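Local coordinates for probable ribosomal RNA small subunit methyltransferase (Thermus thermophilus, PDB 3DMH), which methylates N2 of a guanine in 16S ribosomal RNA, using S-adenosylmethionine as the methyl donor, at residues E73-A78 with V261-A266; A7-T12 with H286-E291. One frame throughout, in Å; residues are numbered along the deposited sequence.

Contact 1. Residues E73-A78 with V261-A266; sequences ETSRAA and VEDDLA. With SAM (S-adenosylmethionine), chain D.
The turn after strand 257-262 lines the S-adenosylmethionine pocket of a Rossmann-like methyltransferase, and here Asp263 meets Ser75 and the start of helix 76-84. The turns that lead from strand 68-73 into helix 76-84 and from strand 257-262 into helix 265-277, one from each of two similar sheets, meet here. Ser75 and Asp264 form a single beta bridge. Leu265 N donates to Thr74 O at 2.9 Å, and Arg76 N donates to Asp263 O at 2.9 Å. The side chain of Asp263 adds to this. Its CG is anti to the backbone N (chi1 -174°), which carries the carboxylate toward the helix start. Asp263 OD1 takes the N-H of Ala77 on its syn lone pair at 2.8 Å. Asp263 OD2 accepts from Ser75 OG at 2.7 Å, on the syn side and a little out of the carboxylate plane. Ser75 is the N-cap of helix 76-84, its OG accepting from Ala78 N at 3.1 Å. Behind the carboxylate, Asp263 CB lies 3.4 Å from C6 of the cofactor adenine. Next door, Glu262 grips the ribose with both oxygens: OE2 accepts from SAM O2' at 2.6 Å, and OE1 accepts from SAM O3'. Glu262 OE2 also takes Asp264 N on its anti lone pair. Glu73 OE2 holds Ser75 N in the same way, so the two turns echo each other. The buried carboxylate of Asp263 thus sits at the N-terminus of helix 76-84, where the backbone N-H and the helix dipole would probably stabilise its negative charge.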
ATOM      1  N   GLU A  73      -1.572  10.797   2.742  1.00 18.12           N
ATOM      2  CA  GLU A  73      -1.919   9.528   2.140  1.00 18.57           C
ATOM      3  C   GLU A  73      -0.677   8.809   1.619  1.00 18.13           C
ATOM      4  O   GLU A  73       0.221   9.422   1.018  1.00 18.48           O
ATOM      5  CB  GLU A  73      -2.919   9.777   1.027  1.00 18.72           C
ATOM      6  CG  GLU A  73      -3.328   8.545   0.207  1.00 19.07           C
ATOM      7  CD  GLU A  73      -3.891   7.435   1.068  1.00 22.19           C
ATOM      8  OE1 GLU A  73      -4.953   7.629   1.688  1.00 20.62           O
ATOM      9  OE2 GLU A  73      -3.297   6.335   1.156  1.00 21.93           O
ATOM     10  N   THR A  74      -0.630   7.505   1.894  1.00 17.82           N
ATOM     11  CA  THR A  74       0.505   6.679   1.504  1.00 17.19           C
ATOM     12  C   THR A  74       0.365   6.002   0.144  1.00 17.58           C
ATOM     13  O   THR A  74       1.373   5.620  -0.460  1.00 17.82           O
ATOM     14  CB  THR A  74       0.775   5.560   2.544  1.00 17.67           C
ATOM     15  OG1 THR A  74      -0.451   4.846   2.754  1.00 19.56           O
ATOM     16  CG2 THR A  74       1.185   6.155   3.884  1.00 18.31           C
ATOM     17  N   SER A  75      -0.881   5.836  -0.328  1.00 16.72           N
ATOM     18  CA  SER A  75      -1.116   5.144  -1.591  1.00 17.06           C
ATOM     19  C   SER A  75      -1.034   6.086  -2.764  1.00 17.31           C
ATOM     20  O   SER A  75      -1.761   7.080  -2.840  1.00 17.88           O
ATOM     21  CB  SER A  75      -2.493   4.480  -1.552  1.00 17.99           C
ATOM     22  OG  SER A  75      -2.967   4.148  -2.872  1.00 17.35           O
ATOM     23  N   ARG A  76      -0.181   5.737  -3.715  1.00 16.89           N
ATOM     24  CA  ARG A  76      -0.063   6.543  -4.924  1.00 17.06           C
ATOM     25  C   ARG A  76      -1.387   6.590  -5.684  1.00 17.24           C
ATOM     26  O   ARG A  76      -1.807   7.659  -6.117  1.00 18.33           O
ATOM     27  CB  ARG A  76       1.081   6.049  -5.824  1.00 17.59           C
ATOM     28  CG  ARG A  76       1.573   7.160  -6.717  1.00 16.81           C
ATOM     29  CD  ARG A  76       2.608   8.028  -5.958  1.00 16.72           C
ATOM     30  NE  ARG A  76       2.986   9.201  -6.724  1.00 19.56           N
ATOM     31  CZ  ARG A  76       4.083   9.916  -6.487  1.00 19.98           C
ATOM     32  NH1 ARG A  76       4.911   9.589  -5.478  1.00 18.75           N
ATOM     33  NH2 ARG A  76       4.352  10.970  -7.275  1.00 18.69           N
ATOM     34  N   ALA A  77      -2.036   5.430  -5.838  1.00 17.03           N
ATOM     35  CA  ALA A  77      -3.332   5.355  -6.522  1.00 17.07           C
ATOM     36  C   ALA A  77      -4.344   6.302  -5.882  1.00 17.51           C
ATOM     37  O   ALA A  77      -5.078   7.011  -6.591  1.00 18.99           O
ATOM     38  CB  ALA A  77      -3.865   3.916  -6.519  1.00 18.78           C
ATOM     39  N   ALA A  78      -4.393   6.313  -4.547  1.00 17.58           N
ATOM     40  CA  ALA A  78      -5.366   7.185  -3.867  1.00 17.29           C
ATOM     41  C   ALA A  78      -5.017   8.672  -4.069  1.00 17.05           C
ATOM     42  O   ALA A  78      -5.903   9.503  -4.330  1.00 18.50           O
ATOM     43  CB  ALA A  78      -5.460   6.825  -2.389  1.00 18.11           C
ATOM     44  N   VAL A 261       8.582  -0.927  -8.344  1.00 18.35           N
ATOM     45  CA  VAL A 261       7.398  -0.055  -8.268  1.00 18.66           C
ATOM     46  C   VAL A 261       6.538  -0.544  -7.127  1.00 18.35           C
ATOM     47  O   VAL A 261       6.340  -1.744  -6.944  1.00 19.28           O
ATOM     48  CB  VAL A 261       6.587   0.031  -9.580  1.00 17.62           C
ATOM     49  CG1 VAL A 261       7.390   0.800 -10.643  1.00 18.68           C
ATOM     50  CG2 VAL A 261       6.143  -1.333 -10.141  1.00 18.67           C
ATOM     51  N   GLU A 262       6.055   0.412  -6.339  1.00 17.67           N
ATOM     52  CA  GLU A 262       5.358   0.085  -5.091  1.00 18.79           C
ATOM     53  C   GLU A 262       4.374   1.216  -4.778  1.00 17.83           C
ATOM     54  O   GLU A 262       4.781   2.400  -4.782  1.00 18.47           O
ATOM     55  CB  GLU A 262       6.396  -0.084  -3.974  1.00 18.65           C
ATOM     56  CG  GLU A 262       5.836  -0.182  -2.568  1.00 18.58           C
ATOM     57  CD  GLU A 262       4.826  -1.307  -2.420  1.00 19.53           C
ATOM     58  OE1 GLU A 262       5.196  -2.475  -2.662  1.00 18.79           O
ATOM     59  OE2 GLU A 262       3.679  -1.000  -2.052  1.00 19.93           O
ATOM     60  N   ASP A 263       3.101   0.887  -4.542  1.00 18.04           N
ATOM     61  CA  ASP A 263       2.085   1.918  -4.360  1.00 17.11           C
ATOM     62  C   ASP A 263       2.120   2.520  -2.957  1.00 17.28           C
ATOM     63  O   ASP A 263       1.584   3.611  -2.764  1.00 17.37           O
ATOM     64  CB  ASP A 263       0.715   1.294  -4.606  1.00 18.54           C
ATOM     65  CG  ASP A 263      -0.413   2.304  -4.597  1.00 17.43           C
ATOM     66  OD1 ASP A 263      -0.431   3.184  -5.486  1.00 18.27           O
ATOM     67  OD2 ASP A 263      -1.326   2.188  -3.723  1.00 18.61           O
ATOM     68  N   ASP A 264       2.660   1.774  -1.985  1.00 17.49           N
ATOM     69  CA  ASP A 264       2.622   2.204  -0.596  1.00 18.12           C
ATOM     70  C   ASP A 264       3.905   2.940  -0.182  1.00 17.74           C
ATOM     71  O   ASP A 264       4.976   2.365  -0.238  1.00 18.50           O
ATOM     72  CB  ASP A 264       2.409   0.989   0.333  1.00 19.30           C
ATOM     73  CG  ASP A 264       2.669   1.323   1.776  1.00 22.64           C
ATOM     74  OD1 ASP A 264       2.157   2.342   2.220  1.00 23.94           O
ATOM     75  OD2 ASP A 264       3.407   0.560   2.458  1.00 25.80           O
ATOM     76  N   LEU A 265       3.771   4.211   0.201  1.00 17.26           N
ATOM     77  CA  LEU A 265       4.903   5.012   0.627  1.00 16.78           C
ATOM     78  C   LEU A 265       5.741   4.370   1.729  1.00 16.86           C
ATOM     79  O   LEU A 265       6.972   4.448   1.692  1.00 17.76           O
ATOM     80  CB  LEU A 265       4.439   6.392   1.109  1.00 16.21           C
ATOM     81  CG  LEU A 265       5.516   7.370   1.555  1.00 17.40           C
ATOM     82  CD1 LEU A 265       6.494   7.649   0.430  1.00 18.02           C
ATOM     83  CD2 LEU A 265       4.879   8.638   2.032  1.00 17.21           C
ATOM     84  N   ALA A 266       5.084   3.777   2.731  1.00 16.41           N
ATOM     85  CA  ALA A 266       5.854   3.162   3.842  1.00 16.45           C
ATOM     86  C   ALA A 266       6.780   2.072   3.284  1.00 17.42           C
ATOM     87  O   ALA A 266       7.932   1.927   3.705  1.00 17.59           O
ATOM     88  CB  ALA A 266       4.907   2.608   4.901  1.00 17.99           C
TER
HETATM   89  N   SAM D 384       7.697  -8.012  -3.509  1.00 16.82           N
HETATM   90  CA  SAM D 384       7.507  -7.996  -2.018  1.00 17.87           C
HETATM   91  C   SAM D 384       7.840  -9.365  -1.466  1.00 18.59           C
HETATM   92  O   SAM D 384       7.953 -10.276  -2.298  1.00 19.76           O
HETATM   93  OXT SAM D 384       7.947  -9.527  -0.239  1.00 19.44           O
HETATM   94  CB  SAM D 384       6.063  -7.657  -1.643  1.00 17.79           C
HETATM   95  CG  SAM D 384       4.993  -8.610  -2.183  1.00 17.65           C
HETATM   96  SD  SAM D 384       3.336  -8.170  -1.566  1.00 19.20           S
HETATM   97  CE  SAM D 384       2.448  -9.743  -1.756  1.00 19.57           C
HETATM   98  C5' SAM D 384       2.562  -7.198  -2.891  1.00 17.16           C
HETATM   99  C4' SAM D 384       3.065  -5.764  -2.926  1.00 15.33           C
HETATM  100  O4' SAM D 384       2.288  -5.125  -3.936  1.00 13.93           O
HETATM  101  C3' SAM D 384       2.882  -4.979  -1.619  1.00 14.02           C
HETATM  102  O3' SAM D 384       4.105  -4.413  -1.169  1.00 13.83           O
HETATM  103  C2' SAM D 384       1.837  -3.921  -1.990  1.00 13.48           C
HETATM  104  O2' SAM D 384       1.921  -2.708  -1.268  1.00 14.54           O
HETATM  105  C1' SAM D 384       2.130  -3.795  -3.483  1.00 13.93           C
HETATM  106  N9  SAM D 384       1.044  -3.144  -4.190  1.00 11.94           N
HETATM  107  C8  SAM D 384      -0.322  -3.175  -3.920  1.00 13.52           C
HETATM  108  N7  SAM D 384      -0.976  -2.447  -4.858  1.00 12.59           N
HETATM  109  C5  SAM D 384      -0.027  -1.933  -5.717  1.00 11.05           C
HETATM  110  C6  SAM D 384      -0.091  -1.087  -6.831  1.00 11.86           C
HETATM  111  N6  SAM D 384      -1.257  -0.582  -7.255  1.00 12.42           N
HETATM  112  N1  SAM D 384       1.086  -0.774  -7.469  1.00 12.34           N
HETATM  113  C2  SAM D 384       2.300  -1.256  -7.031  1.00 12.71           C
HETATM  114  N3  SAM D 384       2.400  -2.051  -5.894  1.00 12.22           N
HETATM  115  C4  SAM D 384       1.239  -2.377  -5.282  1.00 11.34           C

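Contact 2. Residues A7-T12 with H286-E291; sequences AYHRLT and HSDVDE. With SAM (S-adenosylmethionine), chain D.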
ATOM      1  N   ALA A   7      -7.850   1.098 -18.723  1.00 21.36           N
ATOM      2  CA  ALA A   7      -8.961   1.041 -17.752  1.00 20.70           C
ATOM      3  C   ALA A   7      -8.484   0.950 -16.298  1.00 20.28           C
ATOM      4  O   ALA A   7      -9.063   1.566 -15.408  1.00 19.58           O
ATOM      5  CB  ALA A   7      -9.903  -0.095 -18.069  1.00 21.88           C
ATOM      6  N   TYR A   8      -7.425   0.176 -16.060  1.00 18.89           N
ATOM      7  CA  TYR A   8      -6.833   0.138 -14.734  1.00 18.48           C
ATOM      8  C   TYR A   8      -6.402   1.538 -14.255  1.00 17.74           C
ATOM      9  O   TYR A   8      -6.616   1.886 -13.082  1.00 17.32           O
ATOM     10  CB  TYR A   8      -5.630  -0.853 -14.633  1.00 18.12           C
ATOM     11  CG  TYR A   8      -5.064  -0.724 -13.231  1.00 17.70           C
ATOM     12  CD1 TYR A   8      -5.691  -1.354 -12.163  1.00 16.52           C
ATOM     13  CD2 TYR A   8      -3.994   0.152 -12.942  1.00 16.65           C
ATOM     14  CE1 TYR A   8      -5.287  -1.177 -10.860  1.00 17.57           C
ATOM     15  CE2 TYR A   8      -3.566   0.344 -11.636  1.00 18.34           C
ATOM     16  CZ  TYR A   8      -4.207  -0.310 -10.578  1.00 16.66           C
ATOM     17  OH  TYR A   8      -3.821  -0.088  -9.291  1.00 18.04           O
ATOM     18  N   HIS A   9      -5.755   2.303 -15.138  1.00 18.32           N
ATOM     19  CA  HIS A   9      -5.198   3.608 -14.772  1.00 18.25           C
ATOM     20  C   HIS A   9      -6.182   4.765 -14.853  1.00 18.44           C
ATOM     21  O   HIS A   9      -5.842   5.883 -14.460  1.00 18.53           O
ATOM     22  CB  HIS A   9      -3.976   3.939 -15.619  1.00 18.80           C
ATOM     23  CG  HIS A   9      -2.770   3.135 -15.265  1.00 19.47           C
ATOM     24  ND1 HIS A   9      -2.120   3.271 -14.059  1.00 19.08           N
ATOM     25  CD2 HIS A   9      -2.087   2.192 -15.960  1.00 21.01           C
ATOM     26  CE1 HIS A   9      -1.094   2.437 -14.014  1.00 18.25           C
ATOM     27  NE2 HIS A   9      -1.048   1.774 -15.158  1.00 18.75           N
ATOM     28  N   ARG A  10      -7.373   4.489 -15.387  1.00 18.66           N
ATOM     29  CA  ARG A  10      -8.365   5.543 -15.617  1.00 18.72           C
ATOM     30  C   ARG A  10      -8.967   6.044 -14.316  1.00 18.94           C
ATOM     31  O   ARG A  10      -9.342   5.247 -13.458  1.00 18.11           O
ATOM     32  CB  ARG A  10      -9.471   5.024 -16.507  1.00 19.60           C
ATOM     33  CG  ARG A  10     -10.478   6.084 -16.848  1.00 20.89           C
ATOM     34  CD  ARG A  10     -11.588   5.520 -17.663  1.00 22.96           C
ATOM     35  NE  ARG A  10     -11.168   5.307 -19.047  1.00 24.19           N
ATOM     36  CZ  ARG A  10     -12.018   5.329 -20.072  1.00 23.46           C
ATOM     37  NH1 ARG A  10     -13.305   5.556 -19.838  1.00 26.19           N
ATOM     38  NH2 ARG A  10     -11.588   5.134 -21.316  1.00 23.77           N
ATOM     39  N   LEU A  11      -9.075   7.376 -14.201  1.00 18.43           N
ATOM     40  CA  LEU A  11      -9.759   8.017 -13.062  1.00 18.41           C
ATOM     41  C   LEU A  11     -11.161   8.372 -13.519  1.00 17.97           C
ATOM     42  O   LEU A  11     -11.315   9.003 -14.566  1.00 19.08           O
ATOM     43  CB  LEU A  11      -9.022   9.293 -12.636  1.00 18.46           C
ATOM     44  CG  LEU A  11      -7.495   9.203 -12.434  1.00 21.61           C
ATOM     45  CD1 LEU A  11      -6.973  10.522 -11.905  1.00 23.77           C
ATOM     46  CD2 LEU A  11      -7.098   8.093 -11.515  1.00 22.86           C
ATOM     47  N   THR A  12     -12.166   7.948 -12.755  1.00 16.43           N
ATOM     48  CA  THR A  12     -13.570   8.116 -13.145  1.00 16.44           C
ATOM     49  C   THR A  12     -14.287   8.927 -12.063  1.00 15.84           C
ATOM     50  O   THR A  12     -14.262   8.530 -10.905  1.00 16.11           O
ATOM     51  CB  THR A  12     -14.262   6.778 -13.280  1.00 16.50           C
ATOM     52  OG1 THR A  12     -13.650   6.033 -14.338  1.00 19.00           O
ATOM     53  CG2 THR A  12     -15.736   7.014 -13.632  1.00 17.87           C
ATOM     54  N   HIS A 286       7.777   5.144  -6.034  1.00 17.28           N
ATOM     55  CA  HIS A 286       6.439   5.202  -5.484  1.00 17.67           C
ATOM     56  C   HIS A 286       5.506   5.363  -6.680  1.00 17.45           C
ATOM     57  O   HIS A 286       5.470   6.406  -7.319  1.00 18.22           O
ATOM     58  CB  HIS A 286       6.343   6.380  -4.503  1.00 17.21           C
ATOM     59  CG  HIS A 286       5.072   6.394  -3.710  1.00 17.03           C
ATOM     60  ND1 HIS A 286       4.547   7.533  -3.134  1.00 17.91           N
ATOM     61  CD2 HIS A 286       4.237   5.380  -3.376  1.00 16.85           C
ATOM     62  CE1 HIS A 286       3.435   7.221  -2.490  1.00 16.98           C
ATOM     63  NE2 HIS A 286       3.219   5.921  -2.635  1.00 16.95           N
ATOM     64  N   SER A 287       4.743   4.314  -6.972  1.00 17.46           N
ATOM     65  CA  SER A 287       4.064   4.202  -8.253  1.00 17.40           C
ATOM     66  C   SER A 287       2.843   3.301  -8.122  1.00 17.82           C
ATOM     67  O   SER A 287       2.900   2.271  -7.445  1.00 18.87           O
ATOM     68  CB  SER A 287       5.015   3.526  -9.237  1.00 18.46           C
ATOM     69  OG  SER A 287       4.492   3.511 -10.561  1.00 18.43           O
ATOM     70  N   ASP A 288       1.763   3.691  -8.801  1.00 17.81           N
ATOM     71  CA  ASP A 288       0.589   2.825  -8.938  1.00 17.82           C
ATOM     72  C   ASP A 288       0.871   1.953 -10.164  1.00 17.89           C
ATOM     73  O   ASP A 288       0.819   2.437 -11.292  1.00 17.39           O
ATOM     74  CB  ASP A 288      -0.663   3.685  -9.158  1.00 18.66           C
ATOM     75  CG  ASP A 288      -1.932   2.863  -9.359  1.00 17.47           C
ATOM     76  OD1 ASP A 288      -1.904   1.646  -9.078  1.00 18.60           O
ATOM     77  OD2 ASP A 288      -2.954   3.458  -9.775  1.00 18.18           O
ATOM     78  N   VAL A 289       1.250   0.702  -9.921  1.00 17.96           N
ATOM     79  CA  VAL A 289       1.720  -0.220 -10.969  1.00 18.39           C
ATOM     80  C   VAL A 289       2.836   0.514 -11.749  1.00 18.11           C
ATOM     81  O   VAL A 289       3.819   0.953 -11.130  1.00 19.43           O
ATOM     82  CB  VAL A 289       0.569  -0.821 -11.856  1.00 18.54           C
ATOM     83  CG1 VAL A 289       1.071  -2.046 -12.606  1.00 20.00           C
ATOM     84  CG2 VAL A 289      -0.594  -1.282 -10.978  1.00 19.32           C
ATOM     85  N   ASP A 290       2.711   0.674 -13.061  1.00 18.20           N
ATOM     86  CA  ASP A 290       3.776   1.313 -13.835  1.00 18.87           C
ATOM     87  C   ASP A 290       3.555   2.793 -14.105  1.00 18.40           C
ATOM     88  O   ASP A 290       4.185   3.367 -14.998  1.00 19.19           O
ATOM     89  CB  ASP A 290       3.984   0.584 -15.167  1.00 18.81           C
ATOM     90  CG  ASP A 290       2.743   0.577 -16.038  1.00 20.84           C
ATOM     91  OD1 ASP A 290       1.612   0.747 -15.521  1.00 20.80           O
ATOM     92  OD2 ASP A 290       2.878   0.380 -17.265  1.00 22.19           O
ATOM     93  N   GLU A 291       2.681   3.422 -13.324  1.00 18.86           N
ATOM     94  CA  GLU A 291       2.342   4.834 -13.532  1.00 19.47           C
ATOM     95  C   GLU A 291       3.565   5.749 -13.567  1.00 19.58           C
ATOM     96  O   GLU A 291       3.606   6.722 -14.335  1.00 20.31           O
ATOM     97  CB  GLU A 291       1.362   5.260 -12.433  1.00 19.44           C
ATOM     98  CG  GLU A 291       1.089   6.728 -12.300  1.00 21.86           C
ATOM     99  CD  GLU A 291       1.688   7.321 -11.063  1.00 25.00           C
ATOM    100  OE1 GLU A 291       2.069   6.571 -10.123  1.00 24.77           O
ATOM    101  OE2 GLU A 291       1.759   8.563 -11.038  1.00 29.99           O
TER
HETATM  102  N   SAM D 384       7.697  -8.012  -3.509  1.00 16.82           N
HETATM  103  CA  SAM D 384       7.507  -7.996  -2.018  1.00 17.87           C
HETATM  104  C   SAM D 384       7.840  -9.365  -1.466  1.00 18.59           C
HETATM  105  O   SAM D 384       7.953 -10.276  -2.298  1.00 19.76           O
HETATM  106  OXT SAM D 384       7.947  -9.527  -0.239  1.00 19.44           O
HETATM  107  CB  SAM D 384       6.063  -7.657  -1.643  1.00 17.79           C
HETATM  108  CG  SAM D 384       4.993  -8.610  -2.183  1.00 17.65           C
HETATM  109  SD  SAM D 384       3.336  -8.170  -1.566  1.00 19.20           S
HETATM  110  CE  SAM D 384       2.448  -9.743  -1.756  1.00 19.57           C
HETATM  111  C5' SAM D 384       2.562  -7.198  -2.891  1.00 17.16           C
HETATM  112  C4' SAM D 384       3.065  -5.764  -2.926  1.00 15.33           C
HETATM  113  O4' SAM D 384       2.288  -5.125  -3.936  1.00 13.93           O
HETATM  114  C3' SAM D 384       2.882  -4.979  -1.619  1.00 14.02           C
HETATM  115  O3' SAM D 384       4.105  -4.413  -1.169  1.00 13.83           O
HETATM  116  C2' SAM D 384       1.837  -3.921  -1.990  1.00 13.48           C
HETATM  117  O2' SAM D 384       1.921  -2.708  -1.268  1.00 14.54           O
HETATM  118  C1' SAM D 384       2.130  -3.795  -3.483  1.00 13.93           C
HETATM  119  N9  SAM D 384       1.044  -3.144  -4.190  1.00 11.94           N
HETATM  120  C8  SAM D 384      -0.322  -3.175  -3.920  1.00 13.52           C
HETATM  121  N7  SAM D 384      -0.976  -2.447  -4.858  1.00 12.59           N
HETATM  122  C5  SAM D 384      -0.027  -1.933  -5.717  1.00 11.05           C
HETATM  123  C6  SAM D 384      -0.091  -1.087  -6.831  1.00 11.86           C
HETATM  124  N6  SAM D 384      -1.257  -0.582  -7.255  1.00 12.42           N
HETATM  125  N1  SAM D 384       1.086  -0.774  -7.469  1.00 12.34           N
HETATM  126  C2  SAM D 384       2.300  -1.256  -7.031  1.00 12.71           C
HETATM  127  N3  SAM D 384       2.400  -2.051  -5.894  1.00 12.22           N
HETATM  128  C4  SAM D 384       1.239  -2.377  -5.282  1.00 11.34           C
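Tyr8 and His9 of the N-terminal segment reach the loop after strand 283-286 that holds the adenine of S-adenosylmethionine. Tyr8 can be followed outward. Its CB points toward the loop, and CG is anti to the backbone N (chi1 177°). CD2 sits over the centre of the His9 ring, 3.7 Å above its plane. CE2 lies 3.5 Å from Val289 CG2, an apolar contact, and 3.3 Å from Asp288 OD1, which is at the ring edge. CZ is a little farther from the same methyl. At the tip, Tyr8 OH donates to Asp288 OD1 at 2.6 Å, on the syn lone pair. The two side chains meet tip to tip, with ring and carboxylate planes 66° apart. Asp288 OD1 also accepts from SAM N6 at 3.0 Å, and Val289 N donates to SAM N1 at 2.9 Å. The adenine is therefore read by one acceptor and one donor.

His9 takes another path along the loop. Its NE2 donates to Asp290 OD1 at 2.9 Å, nearly along the C-O bond of the carboxylate and tilted from the ring plane. His9 CE1 has Asp288 O at the ring edge, 3.3 Å away. Asp288 O accepts from Glu291 N, closing the type II' turn from Asp288 to Glu291. The far oxygens have their own partners: Asp288 OD2 forms salt bridges with Lys24 and Arg80, and Asp290 OD2 with Arg329. Asp288 is thus a buried carboxylate shared by cofactor, tyrosine and two cations. Those cations would probably keep it negative, ready to accept from the adenine amino group, while the Tyr8 hydroxyl, itself close to SAM N6, helps to fix its position.

In the fold
Both contacts border the same cofactor. Contact 1 lies nearer the centre of the chain yet is only partly buried, and joins the two sheet-bearing halves. Contact 2 is farther out but buried, and brings the N-terminal helix 5-9 onto the methyltransferase domain. Contact 1 divides its bonds between backbone pairs and a carboxylate at a helix start, and its cofactor bonds go to the ribose. Contact 2 relies on side-chain bonds and a tyrosine-valine contact, and its bonds go to the adenine. His286 links them: its NE2 lies within probable hydrogen-bonding distance of Asp263 O and Thr74 O. Helix 76-84, part of contact 1, also reaches contact 2, as Ala77 packs on Asp288.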